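Long-range contacts in UPSTREAM OF FLC-like protein (DUF966) (PDB 6RSN), which is the DIX-like polymerising domain of a protein that forms homodimers, and filaments with other SOSEKIs, to interpret cell polarity cues, influence division orientation and promote auxin signalling: residues P7-L12 / D19-I24; L34-V39 / D76-V81; S58-Y63 / E85-G90. The protein carries 1 engineered substitution. All coordinates share one frame; numbering follows the deposited sequence.

Contact 1 of 3, residues P7-L12 / D19-I24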
loop_
_atom_site.group_PDB
_atom_site.type_symbol
_atom_site.label_atom_id
_atom_site.label_comp_id
_atom_site.label_asym_id
_atom_site.label_seq_id
_atom_site.Cartn_x
_atom_site.Cartn_y
_atom_site.Cartn_z
ATOM N N PRO A 7 0.982 -7.896 7.807
ATOM C CA PRO A 7 1.904 -6.764 7.913
ATOM C C PRO A 7 2.013 -6.009 6.590
ATOM O O PRO A 7 2.186 -6.616 5.550
ATOM C CB PRO A 7 3.231 -7.469 8.257
ATOM C CG PRO A 7 3.117 -8.906 7.638
ATOM C CD PRO A 7 1.641 -9.230 7.715
ATOM N N VAL A 8 1.918 -4.675 6.628
ATOM C CA VAL A 8 2.086 -3.874 5.411
ATOM C C VAL A 8 3.108 -2.788 5.670
ATOM O O VAL A 8 2.983 -2.056 6.658
ATOM C CB VAL A 8 0.740 -3.293 4.948
ATOM C CG1 VAL A 8 0.911 -2.409 3.711
ATOM C CG2 VAL A 8 -0.277 -4.412 4.660
ATOM N N VAL A 9 4.094 -2.628 4.774
ATOM C CA VAL A 9 5.017 -1.496 4.840
ATOM C C VAL A 9 4.623 -0.549 3.709
ATOM O O VAL A 9 4.373 -1.016 2.607
ATOM C CB VAL A 9 6.501 -1.922 4.716
ATOM C CG1 VAL A 9 7.451 -0.741 4.470
ATOM C CG2 VAL A 9 6.983 -2.685 5.963
ATOM N N TYR A 10 4.552 0.761 4.005
ATOM C CA TYR A 10 4.293 1.697 2.900
ATOM C C TYR A 10 5.246 2.889 2.951
ATOM O O TYR A 10 5.625 3.408 4.023
ATOM C CB TYR A 10 2.813 2.140 2.834
ATOM C CG TYR A 10 2.307 2.983 3.989
ATOM C CD1 TYR A 10 1.774 2.395 5.123
ATOM C CD2 TYR A 10 2.408 4.368 3.966
ATOM C CE1 TYR A 10 1.307 3.162 6.190
ATOM C CE2 TYR A 10 1.939 5.156 5.015
ATOM C CZ TYR A 10 1.430 4.548 6.151
ATOM O OH TYR A 10 0.982 5.332 7.189
ATOM N N TYR A 11 5.615 3.391 1.756
ATOM C CA TYR A 11 6.452 4.569 1.582
ATOM C C TYR A 11 5.580 5.698 1.040
ATOM O O TYR A 11 4.720 5.456 0.188
ATOM C CB TYR A 11 7.494 4.309 0.488
ATOM C CG TYR A 11 8.557 3.330 0.911
ATOM C CD1 TYR A 11 8.318 1.966 0.803
ATOM C CD2 TYR A 11 9.773 3.776 1.408
ATOM C CE1 TYR A 11 9.316 1.076 1.160
ATOM C CE2 TYR A 11 10.775 2.880 1.800
ATOM C CZ TYR A 11 10.521 1.530 1.664
ATOM O OH TYR A 11 11.435 0.567 2.031
ATOM N N LEU A 12 5.639 6.872 1.664
ATOM C CA LEU A 12 4.916 7.988 1.035
ATOM C C LEU A 12 5.925 8.838 0.286
ATOM O O LEU A 12 7.015 9.107 0.799
ATOM C CB LEU A 12 4.288 8.899 2.101
ATOM C CG LEU A 12 3.249 8.192 2.944
ATOM C CD1 LEU A 12 2.643 9.192 3.952
ATOM C CD2 LEU A 12 2.150 7.599 2.024
ATOM N N ASP A 19 11.148 10.597 3.543
ATOM C CA ASP A 19 10.847 9.982 4.838
ATOM C C ASP A 19 10.918 8.441 4.812
ATOM O O ASP A 19 10.764 7.774 3.781
ATOM C CB ASP A 19 9.538 10.529 5.437
ATOM C CG ASP A 19 9.216 10.041 6.851
ATOM O OD1 ASP A 19 10.166 9.960 7.693
ATOM O OD2 ASP A 19 8.010 9.713 7.104
ATOM N N HIS A 20 11.164 7.882 6.004
ATOM C CA HIS A 20 11.194 6.452 6.211
ATOM C C HIS A 20 9.798 5.929 5.921
ATOM O O HIS A 20 8.782 6.671 5.997
ATOM C CB HIS A 20 11.459 6.138 7.700
ATOM C CG HIS A 20 12.672 6.770 8.265
ATOM N ND1 HIS A 20 13.929 6.575 7.709
ATOM C CD2 HIS A 20 12.823 7.563 9.358
ATOM C CE1 HIS A 20 14.819 7.204 8.457
ATOM N NE2 HIS A 20 14.156 7.819 9.468
ATOM N N PRO A 21 9.724 4.651 5.547
ATOM C CA PRO A 21 8.467 3.967 5.425
ATOM C C PRO A 21 7.820 3.792 6.791
ATOM O O PRO A 21 8.409 4.117 7.816
ATOM C CB PRO A 21 8.834 2.617 4.812
ATOM C CG PRO A 21 10.235 2.362 5.351
ATOM C CD PRO A 21 10.875 3.739 5.339
ATOM N N HIS A 22 6.551 3.411 6.696
ATOM C CA HIS A 22 5.696 3.122 7.824
ATOM C C HIS A 22 5.369 1.642 7.818
ATOM O O HIS A 22 5.270 1.033 6.754
ATOM C CB HIS A 22 4.390 3.921 7.688
ATOM C CG HIS A 22 4.554 5.336 8.124
ATOM N ND1 HIS A 22 5.073 6.319 7.280
ATOM C CD2 HIS A 22 4.345 5.918 9.319
ATOM C CE1 HIS A 22 5.127 7.463 7.957
ATOM N NE2 HIS A 22 4.728 7.244 9.191
ATOM N N PHE A 23 5.168 1.072 9.020
ATOM C CA PHE A 23 4.677 -0.281 9.172
ATOM C C PHE A 23 3.321 -0.274 9.857
ATOM O O PHE A 23 3.211 0.364 10.910
ATOM C CB PHE A 23 5.617 -1.106 10.073
ATOM C CG PHE A 23 5.064 -2.493 10.367
ATOM C CD1 PHE A 23 4.204 -2.732 11.436
ATOM C CD2 PHE A 23 5.339 -3.558 9.525
ATOM C CE1 PHE A 23 3.716 -4.018 11.708
ATOM C CE2 PHE A 23 4.860 -4.846 9.789
ATOM C CZ PHE A 23 4.040 -5.080 10.878
ATOM N N ILE A 24 2.319 -0.965 9.272
ATOM C CA ILE A 24 1.026 -1.133 9.929
ATOM C C ILE A 24 0.600 -2.593 9.830
ATOM O O ILE A 24 1.057 -3.291 8.936
ATOM C CB ILE A 24 -0.047 -0.227 9.300
ATOM C CG1 ILE A 24 -0.182 -0.427 7.781
ATOM C CG2 ILE A 24 0.249 1.251 9.601
ATOM C CD1 ILE A 24 -1.406 0.287 7.131
HETATM O O HOH W 1 6.972 7.332 4.150
#
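His22 presents its CB to one face of the Tyr10 ring, 3.4 Å from Tyr10 CZ and displaced from the ring centre toward the rim. This is a CH-pi contact rather than a stack. The imidazole plane is only 13° from that of the phenol, but the two rings are slid so far apart that they barely overlap. In Tyr10, chi1 (66°) sets CG between the backbone N and the carbonyl carbon. The end of the ring comes nearer the other strand, where His22 CB lies over its face. CG2 of Ile24 meets the same ring at its edge, 4.1 Å from Tyr10 CE1. The phenol OH is hydrogen-bonded to Arg47 of helix 36-47, whose Leu43 touches both Tyr10 and Ile24, so this side of the hairpin faces the helix.

On the side carrying Val9 and Phe23, Pro21 does for Tyr11 what His22 does for Tyr10, but more centrally: Pro21 CB lies over the middle of the Tyr11 ring, 3.6 Å from its centroid. Val9 CG1 closes on that same Pro21 CB at 3.6 Å, the two side chains lying side by side. The edge of the Phe23 ring meets Val9 CG2. Farther round that ring, CE2 comes to 3.4 Å from Pro7 CB.

Four backbone hydrogen bonds, two each in the Val8-Ile24 and Tyr10-His22 pairs, fix this register. Beyond them a water takes over, accepting from Leu12 N at 2.9 Å and donating to His20 O at 2.7 Å. Together these features form the antiparallel beta hairpin that opens the ubiquitin-like fold of the DIX-like domain, with 22-27 as an outermost strand of the sheet within the chain.

Contact 2 of 3, residues L34-V39 / D76-V81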
loop_
_atom_site.group_PDB
_atom_site.type_symbol
_atom_site.label_atom_id
_atom_site.label_comp_id
_atom_site.label_asym_id
_atom_site.label_seq_id
_atom_site.Cartn_x
_atom_site.Cartn_y
_atom_site.Cartn_z
ATOM N N LEU A 34 -5.155 -9.844 0.226
ATOM C CA LEU A 34 -5.325 -8.462 0.642
ATOM C C LEU A 34 -5.767 -7.624 -0.555
ATOM O O LEU A 34 -5.244 -7.833 -1.659
ATOM C CB LEU A 34 -3.931 -8.032 1.065
ATOM C CG LEU A 34 -3.804 -6.544 1.431
ATOM C CD1 LEU A 34 -4.544 -6.193 2.701
ATOM C CD2 LEU A 34 -2.347 -6.191 1.485
ATOM N N TYR A 35 -6.741 -6.725 -0.335
ATOM C CA TYR A 35 -7.184 -5.788 -1.366
ATOM C C TYR A 35 -6.809 -4.371 -0.943
ATOM O O TYR A 35 -6.710 -4.084 0.260
ATOM C CB TYR A 35 -8.700 -5.868 -1.562
ATOM C CG TYR A 35 -9.109 -7.202 -2.161
ATOM C CD1 TYR A 35 -9.098 -8.361 -1.413
ATOM C CD2 TYR A 35 -9.426 -7.296 -3.502
ATOM C CE1 TYR A 35 -9.441 -9.592 -1.969
ATOM C CE2 TYR A 35 -9.809 -8.508 -4.063
ATOM C CZ TYR A 35 -9.798 -9.654 -3.305
ATOM O OH TYR A 35 -10.181 -10.795 -3.968
ATOM N N LEU A 36 -6.686 -3.508 -1.953
ATOM C CA LEU A 36 -6.271 -2.156 -1.588
ATOM C C LEU A 36 -7.275 -1.538 -0.604
ATOM O O LEU A 36 -6.894 -0.824 0.338
ATOM C CB LEU A 36 -6.038 -1.274 -2.834
ATOM C CG LEU A 36 -5.756 0.196 -2.469
ATOM C CD1 LEU A 36 -4.383 0.357 -1.756
ATOM C CD2 LEU A 36 -5.663 1.106 -3.723
ATOM N N LYS A 37 -8.565 -1.849 -0.811
ATOM C CA LYS A 37 -9.588 -1.320 0.069
ATOM C C LYS A 37 -9.318 -1.742 1.526
ATOM O O LYS A 37 -9.637 -0.981 2.420
ATOM C CB LYS A 37 -10.994 -1.741 -0.388
ATOM C CG LYS A 37 -11.233 -3.229 -0.366
ATOM C CD LYS A 37 -12.629 -3.667 -0.866
ATOM C CE LYS A 37 -13.028 -4.973 -0.212
ATOM N NZ LYS A 37 -12.502 -6.174 -0.917
ATOM N N ASP A 38 -8.742 -2.931 1.792
ATOM C CA ASP A 38 -8.445 -3.357 3.169
ATOM C C ASP A 38 -7.412 -2.411 3.818
ATOM O O ASP A 38 -7.562 -2.006 4.987
ATOM C CB ASP A 38 -7.928 -4.786 3.229
ATOM C CG ASP A 38 -8.954 -5.784 2.703
ATOM O OD1 ASP A 38 -10.117 -5.615 3.032
ATOM O OD2 ASP A 38 -8.582 -6.706 1.969
ATOM N N VAL A 39 -6.345 -2.080 3.050
ATOM C CA VAL A 39 -5.276 -1.155 3.440
ATOM C C VAL A 39 -5.844 0.233 3.669
ATOM O O VAL A 39 -5.598 0.850 4.720
ATOM C CB VAL A 39 -4.154 -1.103 2.401
ATOM C CG1 VAL A 39 -3.097 -0.055 2.831
ATOM C CG2 VAL A 39 -3.579 -2.513 2.176
ATOM N N ASP A 76 -8.727 -3.430 -6.336
ATOM C CA ASP A 76 -7.697 -4.348 -6.793
ATOM C C ASP A 76 -7.114 -5.209 -5.667
ATOM O O ASP A 76 -6.945 -4.786 -4.515
ATOM C CB ASP A 76 -6.537 -3.665 -7.518
ATOM C CG ASP A 76 -6.887 -3.064 -8.866
ATOM O OD1 ASP A 76 -7.985 -3.415 -9.412
ATOM O OD2 ASP A 76 -6.045 -2.302 -9.404
ATOM N N PHE A 77 -6.765 -6.440 -6.050
ATOM C CA PHE A 77 -6.062 -7.400 -5.214
ATOM C C PHE A 77 -4.596 -7.010 -5.223
ATOM O O PHE A 77 -4.058 -6.518 -6.235
ATOM C CB PHE A 77 -6.198 -8.776 -5.892
ATOM C CG PHE A 77 -5.631 -9.983 -5.179
ATOM C CD1 PHE A 77 -6.403 -10.706 -4.285
ATOM C CD2 PHE A 77 -4.318 -10.389 -5.387
ATOM C CE1 PHE A 77 -5.921 -11.843 -3.639
ATOM C CE2 PHE A 77 -3.849 -11.542 -4.756
ATOM C CZ PHE A 77 -4.629 -12.250 -3.874
ATOM N N ILE A 78 -3.956 -7.199 -4.064
ATOM C CA ILE A 78 -2.559 -6.850 -3.933
ATOM C C ILE A 78 -1.727 -8.119 -3.826
ATOM O O ILE A 78 -1.964 -8.947 -2.960
ATOM C CB ILE A 78 -2.317 -5.975 -2.687
ATOM C CG1 ILE A 78 -3.093 -4.651 -2.782
ATOM C CG2 ILE A 78 -0.826 -5.713 -2.575
ATOM C CD1 ILE A 78 -2.951 -3.748 -1.535
ATOM N N PHE A 79 -0.757 -8.287 -4.734
ATOM C CA PHE A 79 0.152 -9.413 -4.612
ATOM C C PHE A 79 1.346 -9.078 -3.708
ATOM O O PHE A 79 1.911 -7.981 -3.787
ATOM C CB PHE A 79 0.620 -9.799 -6.010
ATOM C CG PHE A 79 -0.498 -10.218 -6.924
ATOM C CD1 PHE A 79 -1.021 -11.501 -6.848
ATOM C CD2 PHE A 79 -1.077 -9.331 -7.796
ATOM C CE1 PHE A 79 -2.032 -11.875 -7.716
ATOM C CE2 PHE A 79 -2.097 -9.692 -8.659
ATOM C CZ PHE A 79 -2.559 -11.002 -8.646
ATOM N N PRO A 80 1.831 -10.050 -2.898
ATOM C CA PRO A 80 3.021 -9.857 -2.062
ATOM C C PRO A 80 4.322 -9.910 -2.864
ATOM O O PRO A 80 4.358 -10.431 -3.984
ATOM C CB PRO A 80 2.985 -11.088 -1.145
ATOM C CG PRO A 80 2.375 -12.149 -2.031
ATOM C CD PRO A 80 1.281 -11.407 -2.777
ATOM N N VAL A 81 5.388 -9.379 -2.251
ATOM C CA VAL A 81 6.738 -9.458 -2.791
ATOM C C VAL A 81 7.617 -10.177 -1.763
ATOM O O VAL A 81 7.560 -9.867 -0.568
ATOM C CB VAL A 81 7.268 -8.055 -3.172
ATOM C CG1 VAL A 81 7.830 -7.269 -1.988
ATOM C CG2 VAL A 81 8.247 -8.092 -4.333
HETATM O O HOH W 2 -2.671 -10.837 -1.282
#
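Tyr35 and Phe77 form the aromatic part of this contact, a T-shaped pair in which the edge of Phe77 points at the face of Tyr35. The planes stand at 88° and the centroids are 5.4 Å apart, with Phe77 CD1 3.7 Å from Tyr35 CZ. An alanine in place of Tyr35 would probably leave the Phe77 edge without its aromatic face and the phenyl ring freer to turn.

Across the contact the direct hydrogen bonds are backbone to backbone. Ile78 N donates to Leu34 O at 2.8 Å, and Leu36 N, at the start of helix 36-47, donates a hydrogen bond to Asp76 O at 2.9 Å, nearly along the C=O axis. A water adds a bridge, accepting from Leu34 N and donating to Ile78 O. Within 34-39, the N of Tyr35, the N-cap residue, is taken up by the side chain of Asp38 through OD2 at 2.9 Å, while OD1 of that carboxylate bonds Ser29.

Apolar packing centres on Ile78, whose CD1 touches Leu34 CD2 at 3.9 Å, Val39 CG2 at 4.0 Å and the CA of Leu36. Leu72 and the ring-bearing side chain of Tyr86 also touch Ile78.

A helix-start N-H such as that of Leu36 has no earlier helical carbonyl to bond, so Asp76 O supplies its acceptor from a distant part of the chain.

Contact 3 of 3, residues S58-Y63 / E85-G90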
loop_
_atom_site.group_PDB
_atom_site.type_symbol
_atom_site.label_atom_id
_atom_site.label_comp_id
_atom_site.label_asym_id
_atom_site.label_seq_id
_atom_site.Cartn_x
_atom_site.Cartn_y
_atom_site.Cartn_z
ATOM N N SER A 58 0.418 2.157 -5.114
ATOM C CA SER A 58 1.046 1.151 -5.963
ATOM C C SER A 58 1.537 0.041 -5.029
ATOM O O SER A 58 1.659 0.230 -3.806
ATOM C CB SER A 58 2.196 1.749 -6.748
ATOM O OG SER A 58 1.757 2.739 -7.709
ATOM N N SER A 59 1.781 -1.145 -5.594
ATOM C CA SER A 59 2.442 -2.174 -4.806
ATOM C C SER A 59 3.703 -2.603 -5.542
ATOM O O SER A 59 3.784 -2.587 -6.773
ATOM C CB SER A 59 1.517 -3.355 -4.525
ATOM O OG SER A 59 1.195 -3.998 -5.761
ATOM N N LYS A 60 4.724 -2.931 -4.753
ATOM C CA LYS A 60 5.973 -3.385 -5.360
ATOM C C LYS A 60 5.786 -4.794 -5.938
ATOM O O LYS A 60 5.258 -5.734 -5.323
ATOM C CB LYS A 60 7.021 -3.368 -4.243
ATOM C CG LYS A 60 8.463 -3.513 -4.701
ATOM C CD LYS A 60 9.344 -3.640 -3.459
ATOM C CE LYS A 60 10.802 -3.571 -3.822
ATOM N NZ LYS A 60 11.681 -3.996 -2.699
ATOM N N ARG A 61 6.296 -4.986 -7.159
ATOM C CA ARG A 61 6.117 -6.260 -7.840
ATOM C C ARG A 61 7.381 -6.596 -8.648
ATOM O O ARG A 61 8.013 -5.708 -9.177
ATOM C CB ARG A 61 4.901 -6.059 -8.754
ATOM C CG ARG A 61 4.737 -7.142 -9.801
ATOM C CD ARG A 61 3.774 -8.132 -9.149
ATOM N NE ARG A 61 2.481 -7.452 -8.963
ATOM C CZ ARG A 61 1.480 -7.509 -9.849
ATOM N NH1 ARG A 61 1.621 -8.222 -10.953
ATOM N NH2 ARG A 61 0.328 -6.914 -9.597
ATOM N N THR A 62 7.758 -7.878 -8.805
ATOM C CA THR A 62 8.956 -8.208 -9.596
ATOM C C THR A 62 8.788 -7.801 -11.063
ATOM O O THR A 62 7.685 -7.899 -11.623
ATOM C CB THR A 62 9.411 -9.669 -9.431
ATOM O OG1 THR A 62 8.467 -10.439 -10.167
ATOM C CG2 THR A 62 9.435 -10.127 -8.003
ATOM N N TYR A 63 9.895 -7.343 -11.677
ATOM C CA TYR A 63 9.904 -6.884 -13.061
ATOM C C TYR A 63 11.347 -6.922 -13.576
ATOM O O TYR A 63 12.200 -6.215 -13.034
ATOM C CB TYR A 63 9.318 -5.459 -13.107
ATOM C CG TYR A 63 9.420 -4.769 -14.443
ATOM C CD1 TYR A 63 8.646 -5.157 -15.523
ATOM C CD2 TYR A 63 10.319 -3.719 -14.624
ATOM C CE1 TYR A 63 8.753 -4.552 -16.770
ATOM C CE2 TYR A 63 10.429 -3.089 -15.855
ATOM C CZ TYR A 63 9.635 -3.489 -16.917
ATOM O OH TYR A 63 9.745 -2.829 -18.098
ATOM N N GLU A 85 5.497 -10.598 2.030
ATOM C CA GLU A 85 5.856 -9.215 2.297
ATOM C C GLU A 85 5.084 -8.299 1.352
ATOM O O GLU A 85 5.168 -8.482 0.121
ATOM C CB GLU A 85 7.342 -9.024 2.024
ATOM C CG GLU A 85 7.999 -8.042 2.957
ATOM C CD GLU A 85 9.467 -7.899 2.611
ATOM O OE1 GLU A 85 10.236 -8.782 3.017
ATOM O OE2 GLU A 85 9.835 -6.913 1.911
ATOM N N TYR A 86 4.347 -7.354 1.968
ATOM C CA TYR A 86 3.532 -6.375 1.261
ATOM C C TYR A 86 4.194 -5.019 1.416
ATOM O O TYR A 86 4.397 -4.553 2.547
ATOM C CB TYR A 86 2.088 -6.283 1.765
ATOM C CG TYR A 86 1.266 -7.522 1.510
ATOM C CD1 TYR A 86 0.792 -7.809 0.240
ATOM C CD2 TYR A 86 0.956 -8.381 2.551
ATOM C CE1 TYR A 86 0.023 -8.929 -0.018
ATOM C CE2 TYR A 86 0.203 -9.526 2.320
ATOM C CZ TYR A 86 -0.283 -9.779 1.042
ATOM O OH TYR A 86 -1.016 -10.905 0.800
ATOM N N VAL A 87 4.542 -4.421 0.253
ATOM C CA VAL A 87 5.234 -3.131 0.252
ATOM C C VAL A 87 4.500 -2.258 -0.744
ATOM O O VAL A 87 4.408 -2.629 -1.919
ATOM C CB VAL A 87 6.732 -3.213 -0.152
ATOM C CG1 VAL A 87 7.346 -1.832 -0.219
ATOM C CG2 VAL A 87 7.575 -4.113 0.760
ATOM N N LEU A 88 4.032 -1.106 -0.253
ATOM C CA LEU A 88 3.274 -0.207 -1.106
ATOM C C LEU A 88 4.014 1.121 -1.155
ATOM O O LEU A 88 4.811 1.460 -0.276
ATOM C CB LEU A 88 1.914 0.069 -0.452
ATOM C CG LEU A 88 1.031 -1.137 -0.098
ATOM C CD1 LEU A 88 -0.307 -0.688 0.438
ATOM C CD2 LEU A 88 0.829 -2.126 -1.230
ATOM N N LYS A 89 3.585 1.949 -2.125
ATOM C CA LYS A 89 4.032 3.329 -2.220
ATOM C C LYS A 89 2.778 4.155 -2.460
ATOM O O LYS A 89 1.937 3.832 -3.266
ATOM C CB LYS A 89 5.040 3.527 -3.339
ATOM C CG LYS A 89 5.569 4.952 -3.525
ATOM C CD LYS A 89 6.363 4.924 -4.821
ATOM C CE LYS A 89 7.381 5.999 -5.009
ATOM N NZ LYS A 89 7.600 6.157 -6.477
ATOM N N GLY A 90 2.578 5.177 -1.606
ATOM C CA GLY A 90 1.587 6.211 -1.927
ATOM C C GLY A 90 2.290 7.422 -2.485
ATOM O O GLY A 90 3.126 8.020 -1.806
HETATM O O HOH W 3 2.241 5.063 -6.219
HETATM O O HOH W 4 3.922 -5.826 -2.458
#
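The peptide groups of Ser58 and Lys89 are the flat groups that meet here, and they are used unequally. Ser58 N approaches Lys89 O in the plane of that carbonyl, at 2.9 Å. The return bond, from Lys89 N to Ser58 O at 3.1 Å, comes from above the plane, 43° out of it, and the same oxygen also receives a CA-H...O contact from Leu88 CA at 3.2 Å. The larger flat groups, the rings of the adjoining strand 66-71, serve the charged side chains: Lys60 makes a cation-pi contact with Phe67, and Lys89 one with Trp69.

One more direct bond, from Lys60 N to Val87 O at 2.9 Å, follows before the strands diverge. Their axes run at 133°, well short of antiparallel, and a water replaces the next direct link: it accepts from Val87 N at 3.1 Å and sits between that amide and the carbonyl of Lys60.

Between the side chains the contact is small. In Leu88, chi1 (-56°) puts CG beside the backbone N. The end of the side chain comes nearer 58-63 through CD2, which meets Ser59 CB at 3.6 Å. Val8 and Ile78 also pack against this leucine, in the buried interior. Lys60 CB and Val87 CB lie 4.1 Å apart on the way out, where the extended lysine chain leads its amine away from strand 86-92.

The pairing therefore rests mainly on backbone hydrogen bonds. Ser59 adds little bulk beside Leu88 on the buried side, while each lysine, carried outward by a long methylene chain, probably has its charge eased by its one ring. Where the strands diverge, the single water between Val87 N and Lys60 O means that the Val87 amide keeps a partner.

From the N terminus, contact 1 comes first and closes a short turn, pairing strands 5-13 and 22-27 before either other contact begins. The chain then enters 34-39, passes through helix 36-47 and the pair of strands 55-63 and 66-71, and returns at 76-81 to close contact 2. Contact 3 opens at 58-63, within that loop, and closes at 85-90, beyond it, so contacts 2 and 3 cross. Strand 86-92 lies between strands 5-13 and 55-63 and joins contacts 1 and 3 in one sheet, partly through a probable hydrogen bond from Gly90 N to Tyr11 O. Contact 2 ties the helix start to the 76-81 segment, which packs on Tyr86.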